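Local coordinates for protein membrane-bound lysozyme inhibitor of C-type lysozyme (Pseudomonas aeruginosa, PDB 3F6Z) that specifically inhibits C-type lysozymes, acting as an outer-membrane lipoprotein of the cell, at residues L16-V21 against T32-N37; N41-V46 against T53-N58. All blocks are in the same frame, centred on the assembly; numbering follows the deposited sequence.

How the contacts relate
Contacts 1 and 2 are consecutive antiparallel hairpin pairings in one closed, eight-stranded antiparallel barrel, their centres about 9 Å apart. Contact 1 joins strands 16-25 and 30-38; contact 2, later in the chain, joins 41-49 and 52-59. Because strands 30-38 and 41-49 are themselves neighbours, the four run side by side without a gap: L36 O lies 2.7 Å from L43 N, and Q34 O 2.9 Å from V45 N, both probable backbone hydrogen bonds. Y35, A44 and V46 therefore belong to a continuous inward face, while L36, L43 and V45 lie on the reverse. Both contacts touch a second copy of the protein, so residues of both hairpins help form the interface with that copy.

Contact 1 of 2, residues L16-V21 against T32-N37; sequences LDTRSV and TVQYLN
The first hairpin of the MliC barrel pairs L16-V21 with T32-N37, two antiparallel strands whose axes run 163° apart. D17-N37, R19-Y35 and V21-V33 are the hydrogen-bonded pairs, each closed by two backbone bonds; T18-L36 and S20-Q34 are the non-hydrogen-bonded pairs between them. The bond from Y35 N to R19 O is 2.8 Å long and practically straight, at 178°. At S20-Q34 the backbones draw close, and S20 CA sits 3.2 Å from V33 O in a CA-H...O contact.

On the face carrying D17, R19, V21, V33, Y35 and N37, the main side-chain contact is between V21 and Y35. V21 CG2, anti to the carbonyl carbon, meets the edge of the Y35 ring in its plane, 3.8 Å from CE2. V33 CG1 comes over one face of that ring, offset toward the rim. Y35 OH hydrogen-bonds Y23 OH within the hairpin and W74 NE1 of strand 72-77, the latter linking it to another part of the barrel. Y35 and N37 also pack on the chain of another protein. The reverse face is more exposed: T18 CG2 lies 3.8 Å from Q34 NE2, S20 CB is 4.1 Å from T32 CG2, and L36 packs on L8 of the second subunit. T32 OG1 is turned to D22, its hydrogen-bond partner.

At the open end of the ladder D17 and N37 stand side by side, carboxylate and amide nearly coplanar, with a water donating to N37 OD1 at 3.0 Å; its link to D17 OD2 is modelled too short to be relied on.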
ATOM      1  N   LEU B  16      -5.933  -7.688 -23.205  1.00 35.59           N
ATOM      2  CA  LEU B  16      -5.242  -8.311 -22.083  1.00 35.03           C
ATOM      3  C   LEU B  16      -3.892  -8.864 -22.516  1.00 35.20           C
ATOM      4  O   LEU B  16      -3.786  -9.527 -23.547  1.00 35.35           O
ATOM      5  CB  LEU B  16      -6.075  -9.452 -21.487  1.00 33.28           C
ATOM      6  CG  LEU B  16      -5.306 -10.334 -20.491  1.00 32.15           C
ATOM      7  CD1 LEU B  16      -4.850  -9.486 -19.314  1.00 31.32           C
ATOM      8  CD2 LEU B  16      -6.175 -11.490 -20.011  1.00 31.89           C
ATOM      9  N   ASP B  17      -2.866  -8.589 -21.720  1.00 36.19           N
ATOM     10  CA  ASP B  17      -1.525  -9.076 -22.002  1.00 37.55           C
ATOM     11  C   ASP B  17      -1.043  -9.913 -20.822  1.00 37.24           C
ATOM     12  O   ASP B  17      -0.935  -9.419 -19.696  1.00 36.74           O
ATOM     13  CB  ASP B  17      -0.567  -7.910 -22.232  1.00 40.42           C
ATOM     14  CG  ASP B  17       0.839  -8.374 -22.536  1.00 42.99           C
ATOM     15  OD1 ASP B  17       1.008  -9.161 -23.495  1.00 44.70           O
ATOM     16  OD2 ASP B  17       1.773  -7.960 -21.817  1.00 45.36           O
ATOM     17  N   THR B  18      -0.749 -11.179 -21.084  1.00 36.66           N
ATOM     18  CA  THR B  18      -0.309 -12.089 -20.035  1.00 37.14           C
ATOM     19  C   THR B  18       1.106 -12.595 -20.260  1.00 36.21           C
ATOM     20  O   THR B  18       1.502 -12.894 -21.386  1.00 37.42           O
ATOM     21  CB  THR B  18      -1.273 -13.286 -19.927  1.00 37.27           C
ATOM     22  OG1 THR B  18      -2.577 -12.810 -19.568  1.00 37.98           O
ATOM     23  CG2 THR B  18      -0.795 -14.266 -18.874  1.00 39.93           C
ATOM     24  N   ARG B  19       1.860 -12.706 -19.176  1.00 35.06           N
ATOM     25  CA  ARG B  19       3.234 -13.154 -19.272  1.00 34.70           C
ATOM     26  C   ARG B  19       3.714 -13.838 -17.993  1.00 34.25           C
ATOM     27  O   ARG B  19       3.454 -13.362 -16.888  1.00 34.36           O
ATOM     28  CB  ARG B  19       4.113 -11.949 -19.586  1.00 36.84           C
ATOM     29  CG  ARG B  19       5.591 -12.239 -19.682  1.00 41.78           C
ATOM     30  CD  ARG B  19       6.357 -10.939 -19.804  1.00 44.69           C
ATOM     31  NE  ARG B  19       7.788 -11.133 -19.619  1.00 47.98           N
ATOM     32  CZ  ARG B  19       8.628 -10.160 -19.284  1.00 49.75           C
ATOM     33  NH1 ARG B  19       8.170  -8.926 -19.101  1.00 50.93           N
ATOM     34  NH2 ARG B  19       9.919 -10.422 -19.122  1.00 50.80           N
ATOM     35  N   SER B  20       4.405 -14.962 -18.148  1.00 33.05           N
ATOM     36  CA  SER B  20       4.941 -15.696 -17.005  1.00 31.91           C
ATOM     37  C   SER B  20       6.442 -15.472 -16.954  1.00 30.36           C
ATOM     38  O   SER B  20       7.127 -15.592 -17.966  1.00 30.60           O
ATOM     39  CB  SER B  20       4.656 -17.191 -17.137  1.00 32.62           C
ATOM     40  OG  SER B  20       3.269 -17.449 -17.065  1.00 36.28           O
ATOM     41  N   VAL B  21       6.958 -15.144 -15.777  1.00 28.81           N
ATOM     42  CA  VAL B  21       8.384 -14.896 -15.640  1.00 28.29           C
ATOM     43  C   VAL B  21       8.972 -15.692 -14.480  1.00 28.76           C
ATOM     44  O   VAL B  21       8.403 -15.722 -13.384  1.00 29.21           O
ATOM     45  CB  VAL B  21       8.661 -13.382 -15.428  1.00 26.55           C
ATOM     46  CG1 VAL B  21      10.159 -13.126 -15.373  1.00 25.89           C
ATOM     47  CG2 VAL B  21       8.021 -12.572 -16.558  1.00 25.72           C
ATOM     48  N   THR B  32       7.830 -18.690 -10.172  1.00 26.64           N
ATOM     49  CA  THR B  32       7.343 -18.075 -11.396  1.00 25.55           C
ATOM     50  C   THR B  32       6.186 -17.147 -11.078  1.00 24.55           C
ATOM     51  O   THR B  32       5.309 -17.485 -10.289  1.00 22.51           O
ATOM     52  CB  THR B  32       6.849 -19.140 -12.394  1.00 26.76           C
ATOM     53  OG1 THR B  32       7.920 -20.043 -12.695  1.00 27.42           O
ATOM     54  CG2 THR B  32       6.359 -18.481 -13.682  1.00 26.05           C
ATOM     55  N   VAL B  33       6.187 -15.980 -11.714  1.00 24.27           N
ATOM     56  CA  VAL B  33       5.149 -14.984 -11.504  1.00 22.65           C
ATOM     57  C   VAL B  33       4.334 -14.779 -12.772  1.00 23.22           C
ATOM     58  O   VAL B  33       4.860 -14.868 -13.882  1.00 24.08           O
ATOM     59  CB  VAL B  33       5.773 -13.622 -11.098  1.00 23.48           C
ATOM     60  CG1 VAL B  33       4.708 -12.521 -11.105  1.00 22.73           C
ATOM     61  CG2 VAL B  33       6.413 -13.731  -9.720  1.00 22.37           C
ATOM     62  N   GLN B  34       3.044 -14.515 -12.616  1.00 21.52           N
ATOM     63  CA  GLN B  34       2.220 -14.262 -13.784  1.00 22.61           C
ATOM     64  C   GLN B  34       1.807 -12.799 -13.768  1.00 21.79           C
ATOM     65  O   GLN B  34       1.236 -12.312 -12.790  1.00 22.02           O
ATOM     66  CB  GLN B  34       0.971 -15.149 -13.810  1.00 24.11           C
ATOM     67  CG  GLN B  34       0.184 -14.984 -15.103  1.00 30.53           C
ATOM     68  CD  GLN B  34      -1.027 -15.885 -15.199  1.00 34.29           C
ATOM     69  OE1 GLN B  34      -1.993 -15.738 -14.449  1.00 35.72           O
ATOM     70  NE2 GLN B  34      -0.983 -16.829 -16.132  1.00 37.39           N
ATOM     71  N   TYR B  35       2.112 -12.096 -14.848  1.00 20.29           N
ATOM     72  CA  TYR B  35       1.758 -10.693 -14.950  1.00 19.85           C
ATOM     73  C   TYR B  35       0.548 -10.544 -15.851  1.00 20.79           C
ATOM     74  O   TYR B  35       0.466 -11.182 -16.902  1.00 22.86           O
ATOM     75  CB  TYR B  35       2.942  -9.889 -15.500  1.00 18.16           C
ATOM     76  CG  TYR B  35       4.100  -9.828 -14.535  1.00 16.42           C
ATOM     77  CD1 TYR B  35       4.013  -9.071 -13.367  1.00 16.40           C
ATOM     78  CD2 TYR B  35       5.264 -10.565 -14.758  1.00 16.34           C
ATOM     79  CE1 TYR B  35       5.049  -9.049 -12.443  1.00 16.74           C
ATOM     80  CE2 TYR B  35       6.314 -10.551 -13.835  1.00 16.83           C
ATOM     81  CZ  TYR B  35       6.194  -9.791 -12.682  1.00 16.89           C
ATOM     82  OH  TYR B  35       7.203  -9.775 -11.759  1.00 19.61           O
ATOM     83  N   LEU B  36      -0.399  -9.717 -15.422  1.00 20.24           N
ATOM     84  CA  LEU B  36      -1.605  -9.465 -16.197  1.00 20.86           C
ATOM     85  C   LEU B  36      -1.825  -7.965 -16.304  1.00 20.85           C
ATOM     86  O   LEU B  36      -2.001  -7.281 -15.295  1.00 19.54           O
ATOM     87  CB  LEU B  36      -2.831 -10.124 -15.551  1.00 21.05           C
ATOM     88  CG  LEU B  36      -2.819 -11.653 -15.440  1.00 24.27           C
ATOM     89  CD1 LEU B  36      -2.262 -12.059 -14.077  1.00 25.13           C
ATOM     90  CD2 LEU B  36      -4.234 -12.194 -15.607  1.00 24.77           C
ATOM     91  N   ASN B  37      -1.800  -7.468 -17.537  1.00 19.68           N
ATOM     92  CA  ASN B  37      -1.996  -6.054 -17.811  1.00 19.80           C
ATOM     93  C   ASN B  37      -3.191  -5.866 -18.739  1.00 19.41           C
ATOM     94  O   ASN B  37      -3.191  -6.336 -19.881  1.00 19.74           O
ATOM     95  CB  ASN B  37      -0.743  -5.464 -18.462  1.00 19.13           C
ATOM     96  CG  ASN B  37       0.508  -5.701 -17.637  1.00 20.03           C
ATOM     97  OD1 ASN B  37       1.508  -6.216 -18.144  1.00 22.84           O
ATOM     98  ND2 ASN B  37       0.462  -5.323 -16.364  1.00 16.93           N
TER
HETATM   99  O   HOH W   1       2.514  -5.807 -20.963  1.00 49.15           O

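Contact 2 of 2, residues N41-V46 against T53-N58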
ATOM      1  N   ASN B  41      -5.984  -1.831 -15.094  1.00 18.82           N
ATOM      2  CA  ASN B  41      -5.579  -2.877 -14.172  1.00 18.41           C
ATOM      3  C   ASN B  41      -4.292  -3.559 -14.577  1.00 18.47           C
ATOM      4  O   ASN B  41      -4.057  -3.844 -15.754  1.00 19.91           O
ATOM      5  CB  ASN B  41      -6.685  -3.927 -14.025  1.00 16.92           C
ATOM      6  CG  ASN B  41      -7.933  -3.365 -13.376  1.00 18.59           C
ATOM      7  OD1 ASN B  41      -8.962  -3.189 -14.030  1.00 19.74           O
ATOM      8  ND2 ASN B  41      -7.846  -3.068 -12.084  1.00 16.54           N
ATOM      9  N   SER B  42      -3.469  -3.829 -13.577  1.00 17.68           N
ATOM     10  CA  SER B  42      -2.195  -4.491 -13.770  1.00 19.16           C
ATOM     11  C   SER B  42      -1.985  -5.335 -12.521  1.00 19.09           C
ATOM     12  O   SER B  42      -1.957  -4.813 -11.406  1.00 19.54           O
ATOM     13  CB  SER B  42      -1.088  -3.448 -13.918  1.00 19.17           C
ATOM     14  OG  SER B  42       0.182  -4.064 -14.003  1.00 21.04           O
ATOM     15  N   LEU B  43      -1.845  -6.641 -12.704  1.00 18.76           N
ATOM     16  CA  LEU B  43      -1.682  -7.537 -11.571  1.00 18.11           C
ATOM     17  C   LEU B  43      -0.460  -8.425 -11.694  1.00 17.45           C
ATOM     18  O   LEU B  43       0.112  -8.577 -12.771  1.00 18.91           O
ATOM     19  CB  LEU B  43      -2.920  -8.423 -11.430  1.00 17.47           C
ATOM     20  CG  LEU B  43      -4.284  -7.730 -11.495  1.00 20.71           C
ATOM     21  CD1 LEU B  43      -5.379  -8.788 -11.596  1.00 20.70           C
ATOM     22  CD2 LEU B  43      -4.486  -6.840 -10.270  1.00 17.34           C
ATOM     23  N   ALA B  44      -0.082  -9.017 -10.570  1.00 17.10           N
ATOM     24  CA  ALA B  44       1.047  -9.920 -10.493  1.00 15.77           C
ATOM     25  C   ALA B  44       0.669 -10.999  -9.493  1.00 16.88           C
ATOM     26  O   ALA B  44       0.405 -10.706  -8.321  1.00 18.55           O
ATOM     27  CB  ALA B  44       2.291  -9.176 -10.022  1.00 16.60           C
ATOM     28  N   VAL B  45       0.627 -12.240  -9.963  1.00 15.49           N
ATOM     29  CA  VAL B  45       0.287 -13.373  -9.112  1.00 14.74           C
ATOM     30  C   VAL B  45       1.620 -13.925  -8.633  1.00 15.65           C
ATOM     31  O   VAL B  45       2.407 -14.470  -9.410  1.00 15.03           O
ATOM     32  CB  VAL B  45      -0.516 -14.448  -9.905  1.00 15.91           C
ATOM     33  CG1 VAL B  45      -0.972 -15.559  -8.975  1.00 11.83           C
ATOM     34  CG2 VAL B  45      -1.731 -13.798 -10.571  1.00 12.59           C
ATOM     35  N   VAL B  46       1.875 -13.780  -7.341  1.00 15.17           N
ATOM     36  CA  VAL B  46       3.148 -14.200  -6.799  1.00 16.38           C
ATOM     37  C   VAL B  46       3.102 -15.198  -5.671  1.00 19.40           C
ATOM     38  O   VAL B  46       2.346 -15.038  -4.716  1.00 17.50           O
ATOM     39  CB  VAL B  46       3.944 -12.988  -6.260  1.00 16.46           C
ATOM     40  CG1 VAL B  46       5.308 -13.442  -5.789  1.00 16.86           C
ATOM     41  CG2 VAL B  46       4.045 -11.896  -7.320  1.00 16.84           C
ATOM     42  N   THR B  53       0.234 -18.152  -2.430  1.00 21.53           N
ATOM     43  CA  THR B  53       0.377 -17.401  -3.672  1.00 20.21           C
ATOM     44  C   THR B  53      -0.663 -16.294  -3.649  1.00 20.19           C
ATOM     45  O   THR B  53      -1.862 -16.561  -3.531  1.00 20.08           O
ATOM     46  CB  THR B  53       0.141 -18.302  -4.889  1.00 17.97           C
ATOM     47  OG1 THR B  53       1.170 -19.289  -4.943  1.00 18.81           O
ATOM     48  CG2 THR B  53       0.150 -17.494  -6.166  1.00 17.65           C
ATOM     49  N   LEU B  54      -0.195 -15.057  -3.774  1.00 19.28           N
ATOM     50  CA  LEU B  54      -1.062 -13.891  -3.709  1.00 17.33           C
ATOM     51  C   LEU B  54      -1.267 -13.139  -5.006  1.00 16.70           C
ATOM     52  O   LEU B  54      -0.367 -13.047  -5.828  1.00 18.09           O
ATOM     53  CB  LEU B  54      -0.516 -12.907  -2.676  1.00 16.27           C
ATOM     54  CG  LEU B  54      -0.300 -13.434  -1.254  1.00 20.13           C
ATOM     55  CD1 LEU B  54       0.208 -12.294  -0.379  1.00 20.73           C
ATOM     56  CD2 LEU B  54      -1.592 -14.001  -0.695  1.00 17.95           C
ATOM     57  N   VAL B  55      -2.466 -12.593  -5.173  1.00 16.78           N
ATOM     58  CA  VAL B  55      -2.789 -11.789  -6.341  1.00 16.65           C
ATOM     59  C   VAL B  55      -2.461 -10.351  -5.938  1.00 15.38           C
ATOM     60  O   VAL B  55      -3.195  -9.742  -5.158  1.00 16.34           O
ATOM     61  CB  VAL B  55      -4.297 -11.862  -6.697  1.00 18.26           C
ATOM     62  CG1 VAL B  55      -4.599 -10.906  -7.868  1.00 17.49           C
ATOM     63  CG2 VAL B  55      -4.693 -13.301  -7.067  1.00 14.64           C
ATOM     64  N   PHE B  56      -1.355  -9.819  -6.449  1.00 15.92           N
ATOM     65  CA  PHE B  56      -0.947  -8.449  -6.139  1.00 14.24           C
ATOM     66  C   PHE B  56      -1.552  -7.470  -7.136  1.00 15.27           C
ATOM     67  O   PHE B  56      -1.684  -7.780  -8.318  1.00 15.44           O
ATOM     68  CB  PHE B  56       0.572  -8.292  -6.210  1.00 14.42           C
ATOM     69  CG  PHE B  56       1.324  -8.995  -5.119  1.00 13.08           C
ATOM     70  CD1 PHE B  56       1.307 -10.387  -5.021  1.00 10.82           C
ATOM     71  CD2 PHE B  56       2.100  -8.260  -4.216  1.00 12.65           C
ATOM     72  CE1 PHE B  56       2.052 -11.041  -4.047  1.00 11.02           C
ATOM     73  CE2 PHE B  56       2.854  -8.902  -3.231  1.00 11.93           C
ATOM     74  CZ  PHE B  56       2.832 -10.298  -3.144  1.00 11.16           C
ATOM     75  N   SER B  57      -1.906  -6.282  -6.660  1.00 14.38           N
ATOM     76  CA  SER B  57      -2.460  -5.263  -7.539  1.00 14.68           C
ATOM     77  C   SER B  57      -1.459  -4.109  -7.653  1.00 14.55           C
ATOM     78  O   SER B  57      -0.862  -3.680  -6.669  1.00 14.66           O
ATOM     79  CB  SER B  57      -3.797  -4.752  -6.998  1.00 15.76           C
ATOM     80  OG  SER B  57      -4.324  -3.756  -7.854  1.00 19.83           O
ATOM     81  N   ASN B  58      -1.273  -3.623  -8.870  1.00 14.75           N
ATOM     82  CA  ASN B  58      -0.347  -2.536  -9.127  1.00 15.64           C
ATOM     83  C   ASN B  58      -0.791  -1.256  -8.419  1.00 15.78           C
ATOM     84  O   ASN B  58      -1.953  -0.843  -8.532  1.00 16.68           O
ATOM     85  CB  ASN B  58      -0.255  -2.308 -10.636  1.00 18.04           C
ATOM     86  CG  ASN B  58       0.707  -1.208 -11.004  1.00 19.04           C
ATOM     87  OD1 ASN B  58       1.908  -1.298 -10.749  1.00 21.97           O
ATOM     88  ND2 ASN B  58       0.183  -0.156 -11.608  1.00 21.26           N
TER
HETATM   89  O   HOH W   2      -5.159  -3.421 -10.858  1.00 20.51           O
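V46 and F56 carry the apolar side of this contact: V46 CB approaches ring atom CE1 of F56 at 3.5 Å, and V46 CG2 lies 3.9 Å from both CD1 and CE1 of F56, an oblique approach. With F56 CG anti to its own carbonyl carbon (chi1 -70°), CG comes 3.7 Å from A44 O, which lies at the ring edge, 3.4 Å from F56 CD1, and accepts F56 N at 2.7 Å. A44-F56 and V46-L54 are hydrogen-bonded pairs, each closed by two backbone bonds. N58 N approaches S42 O nearly in line with its carbonyl bond, though the N-H...O angle is 154°. Beside that bond, S42 CB and N58 CB meet at 3.6 Å.

On the other face, the V45 and T53 side chains cross at a slant, CG1 of V45 3.6 Å from CG2 of T53, and L43 CD2 rests 3.7 Å from S57 CA. A water accepts from S42 N and donates to S57 OG.

Further out, F56 touches Y67 and A69 of strand 65-69 and Y72 and W74 of strand 72-77, while Y35 and V33 touch A44 and V46. The face of L43, V55 and S57 also meets the second subunit, where S57 OG and V55 O hydrogen-bond reciprocally with V55 O and S57 OG. S42 and N58 pack on the chain of another protein. This is an antiparallel beta hairpin of a closed barrel, aromatic-lined within and joined to its twin without.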